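Local atomic coordinates of putative uncharacterized protein tcp24 (PDB entry 4Q38), a protein that transfers long fatty acyl chains from coenzyme A thioesters to the amino sugar of teicoplanin-type glycopeptide antibiotics. Residues T156-G159 and E160-I164; R57-L60 and R61-V65; R316-I319 and A320-A324; S291-L294 and E295-R299. All coordinates share one frame; numbering follows the deposited sequence.

Overall arrangement
All four contacts are turns of single helices, closed by backbone hydrogen bonds between residues four apart, and they differ in what lies around them. Contact 1 is buried, its centre about 9 Å from that of the chain, and combines apolar packing with a buried acid. Contact 2, a helix end with a solvent-facing charged side, touches it through Leu63 and Val65. Both lie in the N-terminal N-acyltransferase part of the protein. In the GNAT-like part, contacts 3 and 4 pack helices 313-323 and 290-298 together through Val318 and Ile319; contact 4 meets coenzyme A directly, whereas contact 3 is peripheral. Ile164 against Arg299 joins contacts 1 and 4 across the two parts.

Contact 1: T156-G159 and E160-I164; sequences TQLG and ELVAI
The amide of Gln157 and the carboxylate of Glu160 stand nearly perpendicular, their planes 80° apart, one helical turn from each other. Gln157, its CG anti to the backbone N (chi1 -161°), puts that carbon 3.8 Å from Glu160 CD. Beyond that, the two carboxylate oxygens reach different backbone groups: OE1 takes the N-H of Trp215 and OE2 that of Glu214. The apolar contacts lie on other sides of the turn. With CG lying beside its own backbone N (chi1 -64°), Leu161 lays its branch along the previous turn, CG 3.3 Å from Gln157 O. Leu158 CD1 meets Val162 CG2 at 4.1 Å, a looser touch, and these two side chains turn to Phe130 and Val127 of helix 125-143. The turn itself is regular: Val162 N bonds to Leu158 O at 2.9 Å, and Ala163 N to Gly159 O likewise. Gly159, without a side chain, takes Val65 CG2 at 3.8 Å from its CA. Gln157 lines the pocket of the decanoyl glucosamine ligand. The buried Glu160 carboxylate, gripped by two backbone N-H groups, therefore ties the first turn of helix 157-169 to the loop following the coenzyme A-binding Val212.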
# COMPACT_ATOMS: atom_id res chain seq x y z
N THR A 156 -3.74 1.56 9.97
CA THR A 156 -5.15 1.53 9.54
C THR A 156 -5.35 1.47 8.03
O THR A 156 -6.46 1.16 7.59
CB THR A 156 -5.97 2.76 10.02
OG1 THR A 156 -5.44 3.96 9.44
CG2 THR A 156 -6.00 2.86 11.54
N GLN A 157 -4.32 1.75 7.23
CA GLN A 157 -4.51 1.56 5.79
C GLN A 157 -4.85 0.10 5.44
O GLN A 157 -5.38 -0.16 4.37
CB GLN A 157 -3.36 2.08 4.90
CG GLN A 157 -3.86 2.26 3.46
CD GLN A 157 -2.90 2.95 2.50
OE1 GLN A 157 -3.33 3.62 1.54
NE2 GLN A 157 -1.62 2.78 2.74
N LEU A 158 -4.57 -0.84 6.35
CA LEU A 158 -5.00 -2.22 6.10
C LEU A 158 -6.50 -2.27 5.82
O LEU A 158 -6.93 -2.90 4.85
CB LEU A 158 -4.66 -3.15 7.29
CG LEU A 158 -5.17 -4.59 7.12
CD1 LEU A 158 -4.51 -5.30 5.94
CD2 LEU A 158 -4.99 -5.38 8.42
N GLY A 159 -7.28 -1.60 6.65
CA GLY A 159 -8.74 -1.59 6.47
C GLY A 159 -9.16 -1.01 5.13
O GLY A 159 -10.03 -1.55 4.46
N GLU A 160 -8.52 0.09 4.74
CA GLU A 160 -8.78 0.74 3.45
C GLU A 160 -8.53 -0.23 2.30
O GLU A 160 -9.32 -0.34 1.37
CB GLU A 160 -7.88 1.98 3.32
CG GLU A 160 -7.92 2.68 1.96
CD GLU A 160 -6.95 3.84 1.87
OE1 GLU A 160 -6.94 4.68 2.79
OE2 GLU A 160 -6.19 3.94 0.86
N LEU A 161 -7.41 -0.95 2.38
CA LEU A 161 -7.01 -1.85 1.29
C LEU A 161 -7.90 -3.09 1.24
O LEU A 161 -8.20 -3.60 0.17
CB LEU A 161 -5.54 -2.24 1.44
CG LEU A 161 -4.52 -1.08 1.33
CD1 LEU A 161 -3.17 -1.50 1.90
CD2 LEU A 161 -4.36 -0.61 -0.12
N VAL A 162 -8.33 -3.56 2.41
CA VAL A 162 -9.34 -4.62 2.47
C VAL A 162 -10.65 -4.14 1.79
O VAL A 162 -11.18 -4.83 0.91
CB VAL A 162 -9.57 -5.08 3.92
CG1 VAL A 162 -10.70 -6.10 3.99
CG2 VAL A 162 -8.30 -5.69 4.48
N ALA A 163 -11.13 -2.97 2.18
CA ALA A 163 -12.35 -2.38 1.58
C ALA A 163 -12.23 -2.22 0.07
O ALA A 163 -13.17 -2.53 -0.68
CB ALA A 163 -12.69 -1.04 2.23
N ILE A 164 -11.07 -1.75 -0.38
CA ILE A 164 -10.77 -1.62 -1.82
C ILE A 164 -10.88 -2.96 -2.54
O ILE A 164 -11.44 -3.03 -3.62
CB ILE A 164 -9.38 -0.98 -2.05
CG1 ILE A 164 -9.44 0.54 -1.81
CG2 ILE A 164 -8.84 -1.31 -3.45
CD1 ILE A 164 -8.08 1.17 -1.55

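Contact 2: R57-L60 and R61-V65; sequences RDLL and RRLEV
Leu60 and Val65 close a Schellman motif that ends helix 53-62. Among the backbone bonds, Val65 N reaches Leu60 O at 3.0 Å and Glu64 N returns to Arg61 O, with Glu64 at positive phi (57°) as the C-prime residue. Just before these, Leu63 N still makes the regular helical bond to Leu59 O, 2.9 Å, while its second approach, to Leu60 O, is weak. Apolar contacts follow the same geometry. Leu60 CD2 meets Val65 CG2 at 3.8 Å across the motif, and Leu59 CG meets Leu63 CD1 at 3.8 Å along the helix. These leucines face helix 125-143, and Leu63 and Val65 also touch Leu158 of helix 157-169. The charged contacts lie elsewhere. Arg57 NH2 and Arg61 NH1 converge on one carboxylate oxygen of Glu67, which probably explains how they can lie 4.2 Å apart. The salt bridge from Arg61 NH2 to Asp58 OD1 is weak at 3.4 Å, and a water bridges the same pair, donating to that oxygen and accepting from Arg61 NE at 2.7 Å. A bend at chi3 (42°), with chi2 also displaced, folds the Arg61 chain back, placing Arg57 O 3.7 Å above the centre of its guanidinium plane.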
# COMPACT_ATOMS: atom_id res chain seq x y z
N ARG A 57 -10.78 -9.67 16.65
CA ARG A 57 -11.79 -8.67 16.32
C ARG A 57 -11.41 -7.27 16.80
O ARG A 57 -11.69 -6.28 16.12
CB ARG A 57 -13.18 -9.08 16.83
CG ARG A 57 -13.80 -10.27 16.11
CD ARG A 57 -14.03 -10.03 14.61
NE ARG A 57 -14.98 -8.95 14.32
CZ ARG A 57 -16.29 -9.12 14.15
NH1 ARG A 57 -16.84 -10.33 14.23
NH2 ARG A 57 -17.06 -8.07 13.89
N ASP A 58 -10.79 -7.20 17.97
CA ASP A 58 -10.33 -5.92 18.51
C ASP A 58 -9.22 -5.32 17.63
O ASP A 58 -9.25 -4.13 17.31
CB ASP A 58 -9.84 -6.06 19.95
CG ASP A 58 -10.98 -6.16 20.97
OD1 ASP A 58 -12.16 -5.89 20.63
OD2 ASP A 58 -10.69 -6.50 22.13
N LEU A 59 -8.26 -6.16 17.26
CA LEU A 59 -7.15 -5.70 16.42
C LEU A 59 -7.65 -5.25 15.04
O LEU A 59 -7.32 -4.15 14.60
CB LEU A 59 -6.06 -6.76 16.29
CG LEU A 59 -4.80 -6.35 15.52
CD1 LEU A 59 -4.17 -5.08 16.10
CD2 LEU A 59 -3.80 -7.49 15.51
N LEU A 60 -8.46 -6.08 14.39
CA LEU A 60 -9.04 -5.72 13.09
C LEU A 60 -9.81 -4.39 13.12
O LEU A 60 -9.74 -3.60 12.17
CB LEU A 60 -9.91 -6.87 12.53
CG LEU A 60 -9.11 -8.10 12.05
CD1 LEU A 60 -9.96 -9.37 12.03
CD2 LEU A 60 -8.48 -7.85 10.68
N ARG A 61 -10.51 -4.15 14.22
CA ARG A 61 -11.28 -2.92 14.38
C ARG A 61 -10.34 -1.73 14.57
O ARG A 61 -10.57 -0.65 14.02
CB ARG A 61 -12.27 -3.05 15.55
CG ARG A 61 -13.21 -1.87 15.75
CD ARG A 61 -14.56 -2.30 16.34
NE ARG A 61 -14.45 -3.29 17.42
CZ ARG A 61 -14.84 -4.56 17.34
NH1 ARG A 61 -15.41 -5.04 16.24
NH2 ARG A 61 -14.67 -5.36 18.38
N ARG A 62 -9.26 -1.93 15.32
CA ARG A 62 -8.23 -0.91 15.50
C ARG A 62 -7.58 -0.54 14.16
O ARG A 62 -7.21 0.61 13.93
CB ARG A 62 -7.18 -1.39 16.51
CG ARG A 62 -6.31 -0.27 17.05
CD ARG A 62 -5.73 -0.60 18.41
NE ARG A 62 -5.35 0.63 19.09
CZ ARG A 62 -4.79 0.68 20.30
NH1 ARG A 62 -4.53 -0.43 20.97
NH2 ARG A 62 -4.48 1.86 20.83
N LEU A 63 -7.49 -1.53 13.27
CA LEU A 63 -6.93 -1.33 11.93
C LEU A 63 -8.00 -0.90 10.91
O LEU A 63 -7.75 -0.87 9.71
CB LEU A 63 -6.21 -2.60 11.49
CG LEU A 63 -5.06 -3.06 12.40
CD1 LEU A 63 -4.70 -4.52 12.14
CD2 LEU A 63 -3.84 -2.18 12.22
N GLU A 64 -9.19 -0.56 11.40
CA GLU A 64 -10.31 -0.05 10.57
C GLU A 64 -10.73 -0.98 9.42
O GLU A 64 -11.22 -0.53 8.39
CB GLU A 64 -10.01 1.37 10.05
CG GLU A 64 -9.80 2.38 11.17
CD GLU A 64 -9.56 3.80 10.68
OE1 GLU A 64 -9.58 4.05 9.45
OE2 GLU A 64 -9.36 4.67 11.55
N VAL A 65 -10.55 -2.27 9.61
CA VAL A 65 -11.10 -3.27 8.69
C VAL A 65 -12.63 -3.27 8.85
O VAL A 65 -13.12 -3.32 9.97
CB VAL A 65 -10.49 -4.65 8.97
CG1 VAL A 65 -11.12 -5.73 8.10
CG2 VAL A 65 -8.97 -4.60 8.76
O HOH W 1 -12.83 -3.24 19.54

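Contact 3: R316-I319 and A320-A324; sequences RAVI and AHLKA
Ala320 N, His321 N, Leu322 N and Lys323 N each bond to the carbonyl oxygen four residues back: Ala320 N to Arg316 O is 2.9 Å and Lys323 N to Ile319 O 2.8 Å; the bond between Leu322 N and Val318 O is longer, 3.2 Å, its donor tilted 31° from the carbonyl plane. Val318 O also accepts a bond from Trp328 NE1, so two donors share that oxygen. Val318 and Leu322 lie side by side, pointing the same way, CG1 of the valine 3.9 Å from CD1 of the leucine. Leu322 is set there by CG standing opposite its carbonyl carbon (chi1 -71°), which brings CG to 3.3 Å from Val318 O. The turn belongs to helix 313-323 of the GNAT-like domain; that helix's first turn carries the coenzyme A-binding Ser313 and Glu315. Val318 and Ile319 face helix 290-298, whereas His321 meets the rings of Trp328 and Tyr261. On the exposed side, the extended chain of Lys323 passes the isoleucine obliquely, its CE 3.9 Å from Ile319 CG2, an aliphatic contact up to the carbon bearing the ammonium. Earlier, Ala320 CB sits 3.2 Å from Arg316 O, and Arg316 NH1 bonds to Gln310 O.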
# COMPACT_ATOMS: atom_id res chain seq x y z
N ARG A 316 -15.57 12.09 -15.30
CA ARG A 316 -15.91 12.51 -16.67
C ARG A 316 -14.64 12.84 -17.45
O ARG A 316 -14.54 12.51 -18.63
CB ARG A 316 -16.88 13.70 -16.65
CG ARG A 316 -18.24 13.36 -16.03
CD ARG A 316 -19.28 14.46 -16.19
NE ARG A 316 -18.95 15.68 -15.46
CZ ARG A 316 -19.24 15.92 -14.18
NH1 ARG A 316 -19.86 15.01 -13.44
NH2 ARG A 316 -18.90 17.09 -13.64
N ALA A 317 -13.68 13.48 -16.78
CA ALA A 317 -12.40 13.83 -17.38
C ALA A 317 -11.61 12.62 -17.86
O ALA A 317 -11.18 12.57 -19.02
CB ALA A 317 -11.56 14.65 -16.40
N VAL A 318 -11.41 11.64 -16.97
CA VAL A 318 -10.61 10.46 -17.31
C VAL A 318 -11.15 9.77 -18.56
O VAL A 318 -10.38 9.39 -19.44
CB VAL A 318 -10.51 9.44 -16.14
CG1 VAL A 318 -9.72 8.21 -16.58
CG2 VAL A 318 -9.85 10.07 -14.93
N ILE A 319 -12.47 9.63 -18.63
CA ILE A 319 -13.12 8.92 -19.74
C ILE A 319 -13.12 9.76 -21.02
O ILE A 319 -12.78 9.26 -22.10
CB ILE A 319 -14.55 8.46 -19.36
CG1 ILE A 319 -14.51 7.44 -18.21
CG2 ILE A 319 -15.29 7.89 -20.56
CD1 ILE A 319 -13.59 6.25 -18.43
N ALA A 320 -13.48 11.04 -20.90
CA ALA A 320 -13.45 11.96 -22.05
C ALA A 320 -12.08 11.95 -22.74
O ALA A 320 -11.99 11.74 -23.94
CB ALA A 320 -13.82 13.37 -21.61
N HIS A 321 -11.02 12.14 -21.95
CA HIS A 321 -9.65 12.13 -22.46
C HIS A 321 -9.30 10.85 -23.18
O HIS A 321 -8.73 10.88 -24.29
CB HIS A 321 -8.69 12.37 -21.30
CG HIS A 321 -7.30 12.81 -21.71
ND1 HIS A 321 -6.22 12.03 -21.54
CD2 HIS A 321 -6.84 14.01 -22.25
CE1 HIS A 321 -5.12 12.70 -21.96
NE2 HIS A 321 -5.50 13.91 -22.39
N LEU A 322 -9.65 9.71 -22.58
CA LEU A 322 -9.38 8.41 -23.18
C LEU A 322 -10.21 8.16 -24.44
O LEU A 322 -9.70 7.63 -25.42
CB LEU A 322 -9.61 7.27 -22.17
CG LEU A 322 -8.61 7.11 -21.01
CD1 LEU A 322 -9.17 6.21 -19.92
CD2 LEU A 322 -7.27 6.59 -21.51
N LYS A 323 -11.49 8.53 -24.42
CA LYS A 323 -12.35 8.39 -25.60
C LYS A 323 -11.82 9.20 -26.79
O LYS A 323 -11.99 8.79 -27.94
CB LYS A 323 -13.80 8.77 -25.29
CG LYS A 323 -14.59 7.68 -24.59
CD LYS A 323 -16.07 8.04 -24.50
CE LYS A 323 -16.87 6.88 -23.93
NZ LYS A 323 -18.33 7.18 -23.86
N ALA A 324 -11.17 10.32 -26.50
CA ALA A 324 -10.62 11.20 -27.53
C ALA A 324 -9.32 10.66 -28.15
O ALA A 324 -8.74 11.30 -29.03
CB ALA A 324 -10.41 12.61 -26.98

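Contact 4: S291-L294 and E295-R299; sequences SSIL and EFVFR. With COA (coenzyme A), chain D.
Leu294 and Phe298 make one packed face of this turn, CD2 of the leucine 3.7 Å from CD2 of the ring; Ile293 and Val297, side by side and pointing the same way, add CG1 to CG2 at 3.9 Å. Phe296 is closely surrounded. Coenzyme A C2P lies 3.4 Å above the centre of its ring, Glu295 CG covers the opposite face at a looser 4.2 Å, and Ser292 OG sits in plane at the edge. With CG beside the backbone N (chi1 -70°), the ring stands against the pantetheine arm, while the carbonyl of the same residue accepts a bond from the adenine amino group, N6A to Phe296 O 3.0 Å. One residue thus meets both the adenine and the pantetheine arm, and its ring also meets the decanoyl glucosamine ligand and Trp252. The contrast lies at the start of the turn, where exposed Ser291 contributes chiefly its carbonyl, accepting from Glu295 N at 2.9 Å. Arg299, at positive phi (48°) just past the helix, sends NH1 to the anti side of Glu295 OE2, 2.8 Å and fairly straight at 160°, while Glu214 takes its NH2 and Lys168 the other Glu295 oxygen. Helix 290-298 thus sits between helix 313-323, met by Ile293, Val297 and Phe298, and helix 157-169, met by Arg299, with Trp252 just beyond strand 246-251.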
# COMPACT_ATOMS: atom_id res chain seq x y z
N SER A 291 -3.55 2.96 -16.83
CA SER A 291 -3.99 1.98 -15.83
C SER A 291 -3.97 2.57 -14.41
O SER A 291 -4.85 2.29 -13.61
CB SER A 291 -3.15 0.71 -15.93
OG SER A 291 -1.78 1.00 -15.74
N SER A 292 -2.97 3.41 -14.13
CA SER A 292 -2.85 4.04 -12.82
C SER A 292 -4.05 4.93 -12.50
O SER A 292 -4.70 4.75 -11.47
CB SER A 292 -1.55 4.83 -12.72
OG SER A 292 -1.41 5.41 -11.43
N ILE A 293 -4.37 5.88 -13.39
CA ILE A 293 -5.49 6.79 -13.15
C ILE A 293 -6.82 6.02 -13.09
O ILE A 293 -7.72 6.36 -12.33
CB ILE A 293 -5.52 8.01 -14.13
CG1 ILE A 293 -6.39 9.14 -13.56
CG2 ILE A 293 -5.99 7.60 -15.52
CD1 ILE A 293 -6.19 10.48 -14.26
N LEU A 294 -6.92 4.95 -13.88
CA LEU A 294 -8.13 4.14 -13.87
C LEU A 294 -8.26 3.39 -12.54
O LEU A 294 -9.35 3.29 -11.98
CB LEU A 294 -8.15 3.19 -15.08
CG LEU A 294 -8.47 3.83 -16.44
CD1 LEU A 294 -8.11 2.90 -17.59
CD2 LEU A 294 -9.93 4.26 -16.53
N GLU A 295 -7.14 2.89 -12.02
CA GLU A 295 -7.13 2.26 -10.68
C GLU A 295 -7.62 3.24 -9.63
O GLU A 295 -8.59 2.96 -8.91
CB GLU A 295 -5.73 1.72 -10.32
CG GLU A 295 -5.54 1.32 -8.86
CD GLU A 295 -6.33 0.08 -8.44
OE1 GLU A 295 -6.74 -0.71 -9.32
OE2 GLU A 295 -6.56 -0.10 -7.22
N PHE A 296 -7.00 4.40 -9.55
CA PHE A 296 -7.31 5.34 -8.48
C PHE A 296 -8.61 6.13 -8.59
O PHE A 296 -9.15 6.58 -7.57
CB PHE A 296 -6.11 6.24 -8.19
CG PHE A 296 -4.97 5.51 -7.56
CD1 PHE A 296 -5.07 5.04 -6.25
CD2 PHE A 296 -3.82 5.24 -8.29
CE1 PHE A 296 -4.03 4.33 -5.66
CE2 PHE A 296 -2.77 4.53 -7.71
CZ PHE A 296 -2.88 4.08 -6.39
N VAL A 297 -9.12 6.27 -9.80
CA VAL A 297 -10.40 6.96 -9.99
C VAL A 297 -11.58 5.98 -9.96
O VAL A 297 -12.64 6.32 -9.45
CB VAL A 297 -10.41 7.83 -11.27
CG1 VAL A 297 -11.78 8.43 -11.53
CG2 VAL A 297 -9.39 8.95 -11.15
N PHE A 298 -11.38 4.78 -10.49
CA PHE A 298 -12.48 3.81 -10.63
C PHE A 298 -12.24 2.44 -10.00
O PHE A 298 -13.14 1.60 -10.00
CB PHE A 298 -12.79 3.56 -12.11
CG PHE A 298 -13.13 4.79 -12.90
CD1 PHE A 298 -14.37 5.40 -12.76
CD2 PHE A 298 -12.21 5.31 -13.81
CE1 PHE A 298 -14.69 6.53 -13.51
CE2 PHE A 298 -12.53 6.44 -14.56
CZ PHE A 298 -13.77 7.05 -14.41
N ARG A 299 -11.02 2.20 -9.50
CA ARG A 299 -10.58 0.83 -9.13
C ARG A 299 -10.92 -0.10 -10.29
O ARG A 299 -11.61 -1.11 -10.13
CB ARG A 299 -11.23 0.34 -7.83
CG ARG A 299 -10.93 1.19 -6.60
CD ARG A 299 -9.45 1.23 -6.26
NE ARG A 299 -9.17 2.28 -5.28
CZ ARG A 299 -7.97 2.59 -4.82
NH1 ARG A 299 -6.90 1.93 -5.25
NH2 ARG A 299 -7.82 3.58 -3.94
N1A COA D . -12.49 9.26 -7.84
C2A COA D . -13.57 9.91 -8.31
N3A COA D . -13.72 11.25 -8.24
C4A COA D . -12.75 12.01 -7.68
C5A COA D . -11.54 11.37 -7.14
C6A COA D . -11.45 9.90 -7.25
N6A COA D . -10.37 9.20 -6.80
N7A COA D . -10.77 12.36 -6.65
C8A COA D . -11.42 13.53 -6.86
N9A COA D . -12.61 13.32 -7.45
C1B COA D . -13.59 14.35 -7.85
C2B COA D . -14.00 15.27 -6.72
O2B COA D . -15.10 14.73 -6.00
C3B COA D . -14.33 16.55 -7.47
O3B COA D . -15.60 16.38 -8.10
P3B COA D . -16.55 17.62 -8.56
O7A COA D . -17.09 18.13 -7.26
O8A COA D . -17.52 16.94 -9.49
O9A COA D . -15.63 18.59 -9.27
C4B COA D . -13.27 16.57 -8.56
O4B COA D . -12.98 15.20 -8.83
C5B COA D . -12.00 17.33 -8.19
O5B COA D . -11.36 16.70 -7.07
P1A COA D . -10.14 17.36 -6.27
O1A COA D . -10.62 18.45 -5.34
O2A COA D . -9.07 17.69 -7.28
O3A COA D . -9.61 16.11 -5.38
P2A COA D . -10.16 15.68 -3.93
O4A COA D . -9.41 16.44 -2.87
O5A COA D . -11.66 15.69 -3.89
O6A COA D . -9.70 14.13 -3.92
CBP COA D . -8.02 12.41 -3.42
CCP COA D . -8.31 13.80 -3.98
CDP COA D . -6.53 12.19 -3.61
CEP COA D . -8.37 12.39 -1.95
CAP COA D . -8.84 11.33 -4.18
OAP COA D . -8.59 11.45 -5.58
C9P COA D . -8.59 9.89 -3.79
O9P COA D . -9.06 9.44 -2.76
N8P COA D . -7.88 9.13 -4.63
C7P COA D . -7.44 7.79 -4.30
C6P COA D . -6.04 7.81 -3.68
C5P COA D . -5.01 8.30 -4.69
O5P COA D . -5.32 8.49 -5.86
N4P COA D . -3.78 8.51 -4.22
C3P COA D . -2.63 8.74 -5.09
C2P COA D . -2.10 7.47 -5.74
S1P COA D . -0.68 7.85 -6.82